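Putative alcohol dehydrogenase (Sinorhizobium meliloti, PDB 4J6F) probably catalyses the nicotinamide-dependent oxidation of alcohols, as a member of the medium-chain dehydrogenase/reductase superfamily. Local coordinates at residues Met135-Phe138 against Ser139-Arg143; Asp150-Tyr153 against Met154-Arg158; Ala186-Cys189 against Cys190-Thr194. All coordinates share one frame; numbering follows the deposited sequence.

Following the chain from the N terminus, the three contacts come in series, each closing a short local turn, and none encloses or crosses another. Contact 1 bends the chain near the end of strand 133-140. Contact 2 follows on the neighbouring antiparallel strand 152-153 and the turn beyond it; the two strands are joined through the probable backbone hydrogen bonds Met154 N to Phe138 O and Asp152 N to Ile140 O. Contact 3 starts helix 189-201, whose Cys189 and Leu193 pack on Phe138 and Ser139 of contact 1. Contacts 2 and 3 do not touch. The bend in strand 133-140 thus lies between the 152-153 hairpin partner and the helix.

Contact 1 of 3, residues Met135-Phe138 against Ser139-Arg143; sequences MVDF and SIYNR
The carboxylate of Asp137 meets the Tyr141 ring at its edge, near the ring plane, with the two planes 79° apart. Over one face of that ring, toward its rim, lies Ser139 CB. Both carboxylate oxygens are used. Tyr141 OH donates to Asp137 OD2 at 3.0 Å, on the syn lone pair, the side of the other oxygen. Ser139 OG takes the syn lone pair of Asp137 OD1 in the same way, at 2.9 Å. A second donor, Ser139 N, reaches Asp137 OD1 at 2.9 Å in an almost straight bond (165°), but from well above the carboxylate plane. With CG anti to the backbone N (chi1 171°), Asp137 sends its carboxylate forward along the chain, where these three donors wait.

The bond from Ser139 N to Asp137 OD1 makes an Asx turn, at the point where strand 133-140 of the GroES-like domain is interrupted. Phe138, between the two bonded residues, swings its ring off to the Cys189 and Leu193 side chains of helix 189-201, and its CD1 stays within 3.6 Å of Ser139 N. Arg333 makes a cation-pi contact with the Tyr141 ring. Asp137 OD2 also hydrogen-bonds a glycerol, probably left from the crystallisation liquor.

Contact 2 of 3, residues Asp150-Tyr153 against Met154-Arg158; sequences DIDY and MGHGR
A tight turn leaves strand 152-153 of the GroES-like domain, and Asp152 and Tyr153 hold it closed against His156 and Gly157. The carbonyl of Tyr153 is gripped twice. His156 N donates to Tyr153 O at 2.9 Å from above the carbonyl plane, while Gly157 N reaches Tyr153 O, also at 2.9 Å, nearly along the C=O axis. Between Tyr153 and His156, Met154 and Gly155 have the backbone angles of a type II turn; a CB on Gly155 would press on the preceding carbonyl.

The side chains reinforce the closure. His156, CG anti to its backbone N (chi1 179°), turns its ring toward Asp152, and its ND1 donates to the syn lone pair of Asp152 OD1 at 2.9 Å. Tyr153 N donates to the same OD1 on the anti side, and Asp152 OD2 is taken by Thr103. With an alanine in place of Asp152, His156 ND1 would probably lose its acceptor and the imidazole would become freer to turn, leaving Thr103 without its mate as well.

His156 CB sits over one face of the Tyr153 ring, 3.5 Å from the ring centroid and 16° off its normal, a CH-pi contact. Trp97 meets both rings. Tyr153 OH bonds Thr76, and a water 3.0 Å from Tyr153 OH links it to Gly155 O. A type II beta turn with glycine at its third position, backed by a His-carboxylate hydrogen bond, is what this geometry describes.

Contact 3 of 3, residues Ala186-Cys189 against Cys190-Thr194; sequences ATFC and CAYLT
This is an edge-to-face aromatic pair one helical turn apart, formed by Phe188 and Tyr192 where the chain enters helix 189-201. Phe188 presents its edge: CD1 stands over the centre of the Tyr192 ring, 3.8 Å above its plane. The centroids are 5.1 Å apart and the planes lie at 76°, a T-shaped arrangement. Tyr192 has CG beside its backbone N (chi1 -70°), which brings the ring back alongside the Phe188 carbonyl.

The backbone sets the spacing. Tyr192 N donates to Phe188 O at 3.0 Å, almost in line with the carbonyl bond, and Leu193 N follows with a longer bond of 3.2 Å to Cys189 O. Thr194 then doubles the next link: its N and its OG1 both reach Cys190 O, from opposite faces of the carbonyl plane. At the start of the helix, where N-H groups lack a helical acceptor, Cys190 N is met by Asp113.

Thr187 OG1 hangs over the centre of the Phe188 ring. Thr187 OG1 also hydrogen-bonds Glu184 O and accepts from a water whose oxygen lies 3.0 Å from OG1 and which in turn is bound at Tyr192 OH, so a polar bridge runs beside the aromatic pair.

Phe188 and Tyr192 face helix 333-344, with Tyr192 also on helix 218-229, while Cys189 and Leu193 pack on strand 133-140. Such a helix, running from the catalytic domain toward the first strand of the Rossmann sheet (209-212), is characteristic of medium-chain dehydrogenases.

Contact 1 of 3, residues Met135-Phe138 against Ser139-Arg143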
loop_
_atom_site.group_PDB
_atom_site.type_symbol
_atom_site.label_atom_id
_atom_site.label_comp_id
_atom_site.label_asym_id
_atom_site.label_seq_id
_atom_site.Cartn_x
_atom_site.Cartn_y
_atom_site.Cartn_z
HETATM N N MSE A 135 -6.569 24.317 22.950
HETATM C CA MSE A 135 -6.455 23.898 21.574
HETATM C C MSE A 135 -7.405 22.754 21.399
HETATM O O MSE A 135 -7.317 21.761 22.121
HETATM C CB MSE A 135 -5.040 23.405 21.388
HETATM C CG MSE A 135 -4.736 23.179 19.918
HETATM SE SE MSE A 135 -3.042 22.192 19.847
HETATM C CE MSE A 135 -3.583 20.798 18.569
ATOM N N VAL A 136 -8.332 22.896 20.455
ATOM C CA VAL A 136 -9.320 21.864 20.152
ATOM C C VAL A 136 -8.718 20.709 19.350
ATOM O O VAL A 136 -8.050 20.931 18.335
ATOM C CB VAL A 136 -10.476 22.456 19.334
ATOM C CG1 VAL A 136 -11.378 21.360 18.790
ATOM C CG2 VAL A 136 -11.272 23.432 20.178
ATOM N N ASP A 137 -8.956 19.479 19.797
ATOM C CA ASP A 137 -8.707 18.316 18.955
ATOM C C ASP A 137 -9.952 18.140 18.093
ATOM O O ASP A 137 -11.018 17.810 18.599
ATOM C CB ASP A 137 -8.461 17.070 19.802
ATOM C CG ASP A 137 -8.416 15.791 18.976
ATOM O OD1 ASP A 137 -8.566 15.845 17.730
ATOM O OD2 ASP A 137 -8.228 14.718 19.581
ATOM N N PHE A 138 -9.819 18.362 16.795
ATOM C CA PHE A 138 -10.978 18.358 15.907
ATOM C C PHE A 138 -11.623 16.969 15.710
ATOM O O PHE A 138 -12.717 16.874 15.146
ATOM C CB PHE A 138 -10.641 19.046 14.558
ATOM C CG PHE A 138 -9.863 18.185 13.585
ATOM C CD1 PHE A 138 -8.693 17.518 13.969
ATOM C CD2 PHE A 138 -10.291 18.053 12.268
ATOM C CE1 PHE A 138 -7.977 16.741 13.065
ATOM C CE2 PHE A 138 -9.575 17.272 11.351
ATOM C CZ PHE A 138 -8.411 16.621 11.750
ATOM N N SER A 139 -10.964 15.907 16.182
ATOM C CA SER A 139 -11.397 14.530 15.887
ATOM C C SER A 139 -12.683 14.120 16.568
ATOM O O SER A 139 -12.863 14.385 17.754
ATOM C CB SER A 139 -10.334 13.533 16.298
ATOM O OG SER A 139 -9.098 13.859 15.713
ATOM N N ILE A 140 -13.579 13.486 15.812
ATOM C CA ILE A 140 -14.678 12.713 16.400
ATOM C C ILE A 140 -14.303 11.264 16.134
ATOM O O ILE A 140 -14.298 10.834 14.997
ATOM C CB ILE A 140 -16.042 13.033 15.767
ATOM C CG1 ILE A 140 -16.297 14.532 15.793
ATOM C CG2 ILE A 140 -17.157 12.289 16.482
ATOM C CD1 ILE A 140 -17.338 14.969 14.780
ATOM N N TYR A 141 -13.953 10.517 17.166
ATOM C CA TYR A 141 -13.411 9.189 16.932
ATOM C C TYR A 141 -14.501 8.188 16.673
ATOM O O TYR A 141 -14.332 7.297 15.845
ATOM C CB TYR A 141 -12.545 8.743 18.106
ATOM C CG TYR A 141 -11.303 9.568 18.228
ATOM C CD1 TYR A 141 -10.178 9.276 17.465
ATOM C CD2 TYR A 141 -11.264 10.676 19.071
ATOM C CE1 TYR A 141 -9.033 10.048 17.564
ATOM C CE2 TYR A 141 -10.125 11.454 19.173
ATOM C CZ TYR A 141 -9.015 11.133 18.419
ATOM O OH TYR A 141 -7.884 11.901 18.521
ATOM N N ASN A 142 -15.551 8.245 17.466
ATOM C CA ASN A 142 -16.697 7.392 17.272
ATOM C C ASN A 142 -16.419 5.960 17.677
ATOM O O ASN A 142 -17.242 5.084 17.463
ATOM C CB ASN A 142 -17.167 7.469 15.835
ATOM C CG ASN A 142 -18.017 8.677 15.582
ATOM O OD1 ASN A 142 -18.862 9.027 16.389
ATOM N ND2 ASN A 142 -17.792 9.325 14.462
ATOM N N ARG A 143 -15.263 5.733 18.282
ATOM C CA ARG A 143 -14.934 4.422 18.831
ATOM C C ARG A 143 -14.190 4.598 20.140
ATOM O O ARG A 143 -13.668 5.677 20.415
ATOM C CB ARG A 143 -14.078 3.618 17.864
ATOM C CG ARG A 143 -14.667 3.468 16.483
ATOM C CD ARG A 143 -13.811 2.537 15.658
ATOM N NE ARG A 143 -13.806 1.213 16.260
ATOM C CZ ARG A 143 -14.776 0.322 16.096
ATOM N NH1 ARG A 143 -14.698 -0.851 16.697
ATOM N NH2 ARG A 143 -15.824 0.601 15.331
#

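Contact 2 of 3, residues Asp150-Tyr153 against Met154-Arg158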
loop_
_atom_site.group_PDB
_atom_site.type_symbol
_atom_site.label_atom_id
_atom_site.label_comp_id
_atom_site.label_asym_id
_atom_site.label_seq_id
_atom_site.Cartn_x
_atom_site.Cartn_y
_atom_site.Cartn_z
ATOM N N ASP A 150 -14.249 4.764 11.790
ATOM C CA ASP A 150 -15.526 5.489 11.881
ATOM C C ASP A 150 -15.352 6.973 12.168
ATOM O O ASP A 150 -16.318 7.645 12.519
ATOM C CB ASP A 150 -16.438 4.879 12.956
ATOM C CG ASP A 150 -16.830 3.433 12.660
ATOM O OD1 ASP A 150 -17.043 3.086 11.476
ATOM O OD2 ASP A 150 -16.938 2.636 13.624
ATOM N N ILE A 151 -14.132 7.480 12.014
ATOM C CA ILE A 151 -13.828 8.859 12.357
ATOM C C ILE A 151 -14.691 9.874 11.617
ATOM O O ILE A 151 -15.190 9.609 10.518
ATOM C CB ILE A 151 -12.363 9.225 12.084
ATOM C CG1 ILE A 151 -11.980 8.839 10.656
ATOM C CG2 ILE A 151 -11.453 8.588 13.122
ATOM C CD1 ILE A 151 -10.650 9.396 10.208
ATOM N N ASP A 152 -14.856 11.031 12.258
ATOM C CA ASP A 152 -15.472 12.211 11.688
ATOM C C ASP A 152 -14.665 13.392 12.244
ATOM O O ASP A 152 -13.667 13.178 12.957
ATOM C CB ASP A 152 -16.929 12.270 12.133
ATOM C CG ASP A 152 -17.818 13.056 11.175
ATOM O OD1 ASP A 152 -17.294 13.878 10.379
ATOM O OD2 ASP A 152 -19.055 12.851 11.247
ATOM N N TYR A 153 -15.057 14.627 11.926
ATOM C CA TYR A 153 -14.400 15.792 12.548
ATOM C C TYR A 153 -15.273 17.011 12.708
ATOM O O TYR A 153 -16.242 17.205 11.977
ATOM C CB TYR A 153 -13.112 16.187 11.819
ATOM C CG TYR A 153 -13.289 16.823 10.461
ATOM C CD1 TYR A 153 -13.564 18.180 10.329
ATOM C CD2 TYR A 153 -13.152 16.071 9.293
ATOM C CE1 TYR A 153 -13.713 18.769 9.070
ATOM C CE2 TYR A 153 -13.305 16.649 8.033
ATOM C CZ TYR A 153 -13.578 17.996 7.923
ATOM O OH TYR A 153 -13.707 18.571 6.679
HETATM N N MSE A 154 -14.891 17.843 13.667
HETATM C CA MSE A 154 -15.552 19.119 13.922
HETATM C C MSE A 154 -15.288 20.051 12.783
HETATM O O MSE A 154 -14.144 20.273 12.403
HETATM C CB MSE A 154 -15.016 19.671 15.231
HETATM C CG MSE A 154 -14.914 18.473 16.150
HETATM SE SE MSE A 154 -15.390 18.938 17.987
HETATM C CE MSE A 154 -14.184 17.668 18.878
ATOM N N GLY A 155 -16.361 20.617 12.248
ATOM C CA GLY A 155 -16.309 21.375 11.017
ATOM C C GLY A 155 -16.905 20.556 9.876
ATOM O O GLY A 155 -17.179 21.093 8.796
ATOM N N HIS A 156 -17.082 19.257 10.095
ATOM C CA HIS A 156 -17.821 18.424 9.156
ATOM C C HIS A 156 -19.063 17.763 9.755
ATOM O O HIS A 156 -20.166 18.011 9.311
ATOM C CB HIS A 156 -16.924 17.366 8.517
ATOM C CG HIS A 156 -17.644 16.467 7.564
ATOM N ND1 HIS A 156 -18.201 15.271 7.949
ATOM C CD2 HIS A 156 -17.922 16.603 6.249
ATOM C CE1 HIS A 156 -18.782 14.702 6.914
ATOM N NE2 HIS A 156 -18.628 15.491 5.870
ATOM N N GLY A 157 -18.886 16.943 10.780
ATOM C CA GLY A 157 -20.026 16.275 11.417
ATOM C C GLY A 157 -20.777 17.101 12.447
ATOM O O GLY A 157 -21.806 16.675 12.960
ATOM N N ARG A 158 -20.277 18.306 12.709
ATOM C CA ARG A 158 -20.639 19.109 13.870
ATOM C C ARG A 158 -19.993 20.476 13.623
ATOM O O ARG A 158 -18.971 20.562 12.939
ATOM C CB ARG A 158 -19.996 18.437 15.074
ATOM C CG ARG A 158 -20.468 18.831 16.439
ATOM C CD ARG A 158 -19.368 18.433 17.412
ATOM N NE ARG A 158 -19.848 17.938 18.708
ATOM C CZ ARG A 158 -20.354 18.698 19.680
ATOM N NH1 ARG A 158 -20.728 18.133 20.806
ATOM N NH2 ARG A 158 -20.493 20.015 19.547
HETATM O O HOH W 1 -15.258 21.137 6.598
#

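Contact 3 of 3, residues Ala186-Cys189 against Cys190-Thr194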
loop_
_atom_site.group_PDB
_atom_site.type_symbol
_atom_site.label_atom_id
_atom_site.label_comp_id
_atom_site.label_asym_id
_atom_site.label_seq_id
_atom_site.Cartn_x
_atom_site.Cartn_y
_atom_site.Cartn_z
ATOM N N ALA A 186 -3.067 27.731 16.691
ATOM C CA ALA A 186 -4.123 27.337 15.752
ATOM C C ALA A 186 -3.597 26.796 14.418
ATOM O O ALA A 186 -4.367 26.519 13.495
ATOM C CB ALA A 186 -5.061 28.504 15.509
ATOM N N THR A 187 -2.284 26.651 14.302
ATOM C CA THR A 187 -1.711 26.230 13.039
ATOM C C THR A 187 -1.607 24.714 12.977
ATOM O O THR A 187 -1.397 24.159 11.913
ATOM C CB THR A 187 -0.325 26.878 12.786
ATOM O OG1 THR A 187 0.649 26.352 13.698
ATOM C CG2 THR A 187 -0.387 28.384 12.948
ATOM N N PHE A 188 -1.784 24.037 14.109
ATOM C CA PHE A 188 -1.309 22.652 14.230
ATOM C C PHE A 188 -2.270 21.502 13.921
ATOM O O PHE A 188 -1.920 20.607 13.151
ATOM C CB PHE A 188 -0.694 22.417 15.601
ATOM C CG PHE A 188 0.577 23.178 15.845
ATOM C CD1 PHE A 188 1.749 22.827 15.200
ATOM C CD2 PHE A 188 0.613 24.209 16.766
ATOM C CE1 PHE A 188 2.928 23.507 15.455
ATOM C CE2 PHE A 188 1.789 24.894 17.026
ATOM C CZ PHE A 188 2.953 24.541 16.372
ATOM N N CYS A 189 -3.478 21.493 14.469
ATOM C CA CYS A 189 -4.214 20.236 14.641
ATOM C C CYS A 189 -4.632 19.324 13.463
ATOM O O CYS A 189 -4.336 18.147 13.500
ATOM C CB CYS A 189 -5.464 20.526 15.463
ATOM S SG CYS A 189 -6.537 19.108 15.690
ATOM N N CYS A 190 -5.245 19.837 12.406
ATOM C CA CYS A 190 -5.561 19.009 11.250
ATOM C C CYS A 190 -4.330 18.545 10.485
ATOM O O CYS A 190 -4.131 17.342 10.331
ATOM C CB CYS A 190 -6.540 19.718 10.308
ATOM S SG CYS A 190 -7.022 18.745 8.855
ATOM N N ALA A 191 -3.499 19.463 10.003
ATOM C CA ALA A 191 -2.367 19.038 9.174
ATOM C C ALA A 191 -1.302 18.222 9.922
ATOM O O ALA A 191 -0.747 17.280 9.344
ATOM C CB ALA A 191 -1.740 20.205 8.437
ATOM N N TYR A 192 -1.030 18.562 11.187
ATOM C CA TYR A 192 0.034 17.880 11.940
ATOM C C TYR A 192 -0.416 16.522 12.481
ATOM O O TYR A 192 0.384 15.585 12.565
ATOM C CB TYR A 192 0.658 18.777 13.026
ATOM C CG TYR A 192 1.505 19.913 12.449
ATOM C CD1 TYR A 192 0.913 20.948 11.718
ATOM C CD2 TYR A 192 2.892 19.947 12.617
ATOM C CE1 TYR A 192 1.668 21.972 11.178
ATOM C CE2 TYR A 192 3.656 20.978 12.083
ATOM C CZ TYR A 192 3.036 21.986 11.362
ATOM O OH TYR A 192 3.759 23.025 10.801
ATOM N N LEU A 193 -1.694 16.397 12.815
ATOM C CA LEU A 193 -2.219 15.093 13.156
ATOM C C LEU A 193 -2.130 14.203 11.923
ATOM O O LEU A 193 -1.618 13.073 12.007
ATOM C CB LEU A 193 -3.664 15.184 13.641
ATOM C CG LEU A 193 -4.282 13.877 14.139
ATOM C CD1 LEU A 193 -3.460 13.254 15.257
ATOM C CD2 LEU A 193 -5.704 14.125 14.614
ATOM N N THR A 194 -2.617 14.726 10.788
ATOM C CA THR A 194 -2.575 14.024 9.502
ATOM C C THR A 194 -1.141 13.657 9.105
ATOM O O THR A 194 -0.852 12.500 8.794
ATOM C CB THR A 194 -3.300 14.831 8.403
ATOM O OG1 THR A 194 -4.680 14.915 8.742
ATOM C CG2 THR A 194 -3.221 14.156 7.055
HETATM O O HOH W 2 2.719 25.532 11.710
#